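Local coordinates for protein ribosomal RNA small subunit methyltransferase E (Legionella pneumophila, PDB 5O95) that probably methylates the N3 position of a uridine in 16S rRNA of the assembled small ribosomal subunit, using S-adenosyl-L-methionine as methyl donor, at residues P12-Q16 and N47-F53. Numbering follows the deposited sequence.
Sequences PGEYQ and NGDNKEF
Residues 12-16 form an extended loop, interrupted at Gly13, whose phi of 123° and psi of 171° suit a residue without a side chain. Residues 47-50 turn the chain, with Gly48 and Asn50 at positive phi (76° and 64°), and strand 51-61 begins at Lys51. The backbones are closest at Pro12 and Asn47, with CA atoms 4.4 Å apart, and diverge to 7.9 Å between the CA atoms of Tyr15 and Phe53. Asn47 (chi1 72°, p) points toward the other segment: its ND2 donates to Gly13 O at 2.9 Å, while its OD1 accepts from Asp49 N at 2.9 Å, forming an Asx turn, and more weakly from Lys51 N at 3.5 Å. A water bridges the backbones, accepting from Gly13 N (2.9 Å) and donating to Asn47 O (2.7 Å). The turn is the β-hairpin connection between strands 42-46 and 51-61 of the mixed sheet in the N-terminal PUA-like domain, and the loop following strand 8-10 packs against it. Phe53, which also touches Leu45 on strand 42-46, is buried; Tyr15 (m) directs its ring edge at the Phe53 face in a T-shaped stack, centroids 5.6 Å apart and planes at 84°, with Tyr15 CB 3.7 Å from Phe53 CE2. Tyr15 OH donates back to Pro12 O at 2.7 Å. On the more exposed side, Glu14 (m, m) curls so that OE1 forms a salt bridge with Lys51 NZ at 2.7 Å in the conformer given here (chi2 to chi4 t), while Glu14 OE2 lies 4.2 Å from Asp49 OD2, a like charge.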
ATOM      1  N   PRO B  12      18.825  -9.078 -19.234  1.00 16.45           N
ATOM      2  CA  PRO B  12      20.197  -8.788 -18.822  1.00 14.09           C
ATOM      3  C   PRO B  12      21.103  -8.732 -20.044  1.00 16.38           C
ATOM      4  O   PRO B  12      20.806  -9.307 -21.094  1.00 20.30           O
ATOM      5  CB  PRO B  12      20.556  -9.978 -17.930  1.00 25.31           C
ATOM      6  CG  PRO B  12      19.690 -11.088 -18.431  1.00 24.06           C
ATOM      7  CD  PRO B  12      18.379 -10.414 -18.789  1.00 15.28           C
ATOM      8  N   GLY B  13      22.203  -8.011 -19.892  1.00 15.69           N
ATOM      9  CA  GLY B  13      23.254  -7.993 -20.903  1.00 13.34           C
ATOM     10  C   GLY B  13      23.538  -6.590 -21.396  1.00 15.90           C
ATOM     11  O   GLY B  13      22.844  -5.627 -21.084  1.00 18.73           O
ATOM     12  N   GLU B  14      24.616  -6.501 -22.179  1.00 14.03           N
ATOM     13  CA  GLU B  14      25.007  -5.275 -22.856  1.00 17.84           C
ATOM     14  C   GLU B  14      24.714  -5.453 -24.335  1.00 14.61           C
ATOM     15  O   GLU B  14      25.009  -6.515 -24.904  1.00 17.63           O
ATOM     16  CB  GLU B  14      26.507  -5.060 -22.696  1.00 19.31           C
ATOM     17  CG  GLU B  14      26.978  -4.889 -21.286  1.00 21.11           C
ATOM     18  CD  GLU B  14      26.445  -3.636 -20.647  1.00 52.36           C
ATOM     19  OE1 GLU B  14      26.377  -2.604 -21.346  1.00 30.74           O
ATOM     20  OE2 GLU B  14      26.091  -3.687 -19.450  1.00 44.08           O
ATOM     21  N   TYR B  15      24.187  -4.390 -24.967  1.00 16.05           N
ATOM     22  CA  TYR B  15      23.752  -4.435 -26.354  1.00 16.26           C
ATOM     23  C   TYR B  15      24.114  -3.121 -27.021  1.00 18.67           C
ATOM     24  O   TYR B  15      24.322  -2.109 -26.352  1.00 20.18           O
ATOM     25  CB  TYR B  15      22.246  -4.714 -26.510  1.00 18.74           C
ATOM     26  CG  TYR B  15      21.900  -5.977 -25.784  1.00 14.88           C
ATOM     27  CD1 TYR B  15      22.182  -7.207 -26.353  1.00 16.15           C
ATOM     28  CD2 TYR B  15      21.374  -5.941 -24.489  1.00 18.35           C
ATOM     29  CE1 TYR B  15      21.930  -8.380 -25.686  1.00 17.56           C
ATOM     30  CE2 TYR B  15      21.115  -7.117 -23.802  1.00 17.70           C
ATOM     31  CZ  TYR B  15      21.404  -8.332 -24.413  1.00 17.29           C
ATOM     32  OH  TYR B  15      21.156  -9.507 -23.737  1.00 17.25           O
ATOM     33  N   GLN B  16      24.190  -3.163 -28.343  1.00 21.80           N
ATOM     34  CA  GLN B  16      24.548  -1.989 -29.121  1.00 20.66           C
ATOM     35  C   GLN B  16      23.466  -1.699 -30.144  1.00 21.98           C
ATOM     36  O   GLN B  16      22.762  -2.609 -30.573  1.00 18.69           O
ATOM     37  CB  GLN B  16      25.871  -2.205 -29.872  1.00 21.38           C
ATOM     38  CG  GLN B  16      27.044  -2.571 -28.973  1.00 37.38           C
ATOM     39  CD  GLN B  16      27.208  -1.624 -27.794  1.00 85.08           C
ATOM     40  OE1 GLN B  16      27.075  -0.408 -27.936  1.00 74.74           O
ATOM     41  NE2 GLN B  16      27.494  -2.182 -26.618  1.00 67.30           N
ATOM     42  N   ASN B  47      18.293  -3.489 -18.645  1.00 16.19           N
ATOM     43  CA  ASN B  47      19.251  -4.557 -18.369  1.00 14.36           C
ATOM     44  C   ASN B  47      19.638  -4.678 -16.900  1.00 15.89           C
ATOM     45  O   ASN B  47      20.541  -5.459 -16.563  1.00 18.65           O
ATOM     46  CB  ASN B  47      20.496  -4.423 -19.261  1.00 13.33           C
ATOM     47  CG  ASN B  47      21.390  -3.250 -18.876  1.00 16.94           C
ATOM     48  OD1 ASN B  47      20.999  -2.362 -18.110  1.00 14.82           O
ATOM     49  ND2 ASN B  47      22.594  -3.214 -19.470  1.00 17.55           N
ATOM     50  N   GLY B  48      18.934  -3.979 -16.004  1.00 16.44           N
ATOM     51  CA  GLY B  48      19.302  -3.974 -14.607  1.00 17.59           C
ATOM     52  C   GLY B  48      20.490  -3.114 -14.264  1.00 15.92           C
ATOM     53  O   GLY B  48      20.880  -3.063 -13.099  1.00 18.62           O
ATOM     54  N   ASP B  49      21.090  -2.435 -15.241  1.00 15.45           N
ATOM     55  CA  ASP B  49      22.216  -1.555 -15.001  1.00 15.18           C
ATOM     56  C   ASP B  49      21.912  -0.154 -15.528  1.00 15.40           C
ATOM     57  O   ASP B  49      22.802   0.566 -15.984  1.00 17.42           O
ATOM     58  CB  ASP B  49      23.489  -2.128 -15.629  1.00 16.88           C
ATOM     59  CG  ASP B  49      24.757  -1.470 -15.111  1.00 21.73           C
ATOM     60  OD1 ASP B  49      24.793  -1.020 -13.941  1.00 26.75           O
ATOM     61  OD2 ASP B  49      25.726  -1.405 -15.894  1.00 27.55           O
ATOM     62  N   ASN B  50      20.631   0.245 -15.447  1.00 14.88           N
ATOM     63  CA  ASN B  50      20.214   1.619 -15.743  1.00 14.99           C
ATOM     64  C   ASN B  50      20.464   2.019 -17.198  1.00 15.84           C
ATOM     65  O   ASN B  50      20.737   3.194 -17.498  1.00 16.51           O
ATOM     66  CB  ASN B  50      20.804   2.592 -14.727  1.00 15.64           C
ATOM     67  CG  ASN B  50      20.324   2.269 -13.331  1.00 17.31           C
ATOM     68  OD1 ASN B  50      19.124   2.240 -13.097  1.00 20.11           O
ATOM     69  ND2 ASN B  50      21.252   1.970 -12.416  1.00 20.39           N
ATOM     70  N   LYS B  51      20.360   1.054 -18.107  0.55 16.84           N
ATOM     71  CA  LYS B  51      20.314   1.332 -19.536  0.55 13.82           C
ATOM     72  C   LYS B  51      18.971   0.878 -20.086  0.55 15.89           C
ATOM     73  O   LYS B  51      18.486  -0.207 -19.741  0.55 17.81           O
ATOM     74  CB  LYS B  51      21.442   0.623 -20.283  0.55 15.24           C
ATOM     75  CG  LYS B  51      22.807   1.185 -19.946  0.55 20.37           C
ATOM     76  CD  LYS B  51      23.912   0.425 -20.678  0.55 20.25           C
ATOM     77  CE  LYS B  51      25.280   0.869 -20.197  0.55 25.49           C
ATOM     78  NZ  LYS B  51      26.353   0.072 -20.849  0.55 27.15           N
ATOM     79  N   GLU B  52      18.386   1.705 -20.949  1.00 16.83           N
ATOM     80  CA  GLU B  52      17.153   1.390 -21.661  1.00 14.01           C
ATOM     81  C   GLU B  52      17.478   1.226 -23.138  1.00 19.91           C
ATOM     82  O   GLU B  52      18.193   2.054 -23.714  1.00 20.17           O
ATOM     83  CB  GLU B  52      16.117   2.503 -21.485  1.00 16.69           C
ATOM     84  CG  GLU B  52      15.424   2.457 -20.119  1.00 13.26           C
ATOM     85  CD  GLU B  52      14.367   3.526 -19.972  1.00 21.53           C
ATOM     86  OE1 GLU B  52      14.012   4.215 -20.952  1.00 20.94           O
ATOM     87  OE2 GLU B  52      13.845   3.669 -18.849  1.00 20.25           O
ATOM     88  N   PHE B  53      16.957   0.156 -23.743  1.00 18.41           N
ATOM     89  CA  PHE B  53      17.215  -0.177 -25.142  1.00 15.12           C
ATOM     90  C   PHE B  53      15.900  -0.036 -25.894  1.00 19.64           C
ATOM     91  O   PHE B  53      14.948  -0.776 -25.642  1.00 20.94           O
ATOM     92  CB  PHE B  53      17.770  -1.594 -25.236  1.00 14.56           C
ATOM     93  CG  PHE B  53      19.037  -1.785 -24.450  1.00 18.69           C
ATOM     94  CD1 PHE B  53      18.979  -2.104 -23.089  1.00 17.34           C
ATOM     95  CD2 PHE B  53      20.282  -1.649 -25.068  1.00 16.56           C
ATOM     96  CE1 PHE B  53      20.140  -2.246 -22.348  1.00 19.62           C
ATOM     97  CE2 PHE B  53      21.450  -1.782 -24.338  1.00 17.25           C
ATOM     98  CZ  PHE B  53      21.377  -2.104 -22.972  1.00 18.68           C
TER
HETATM   99  O   HOH W   1      22.825  -6.617 -17.407  1.00 22.46           O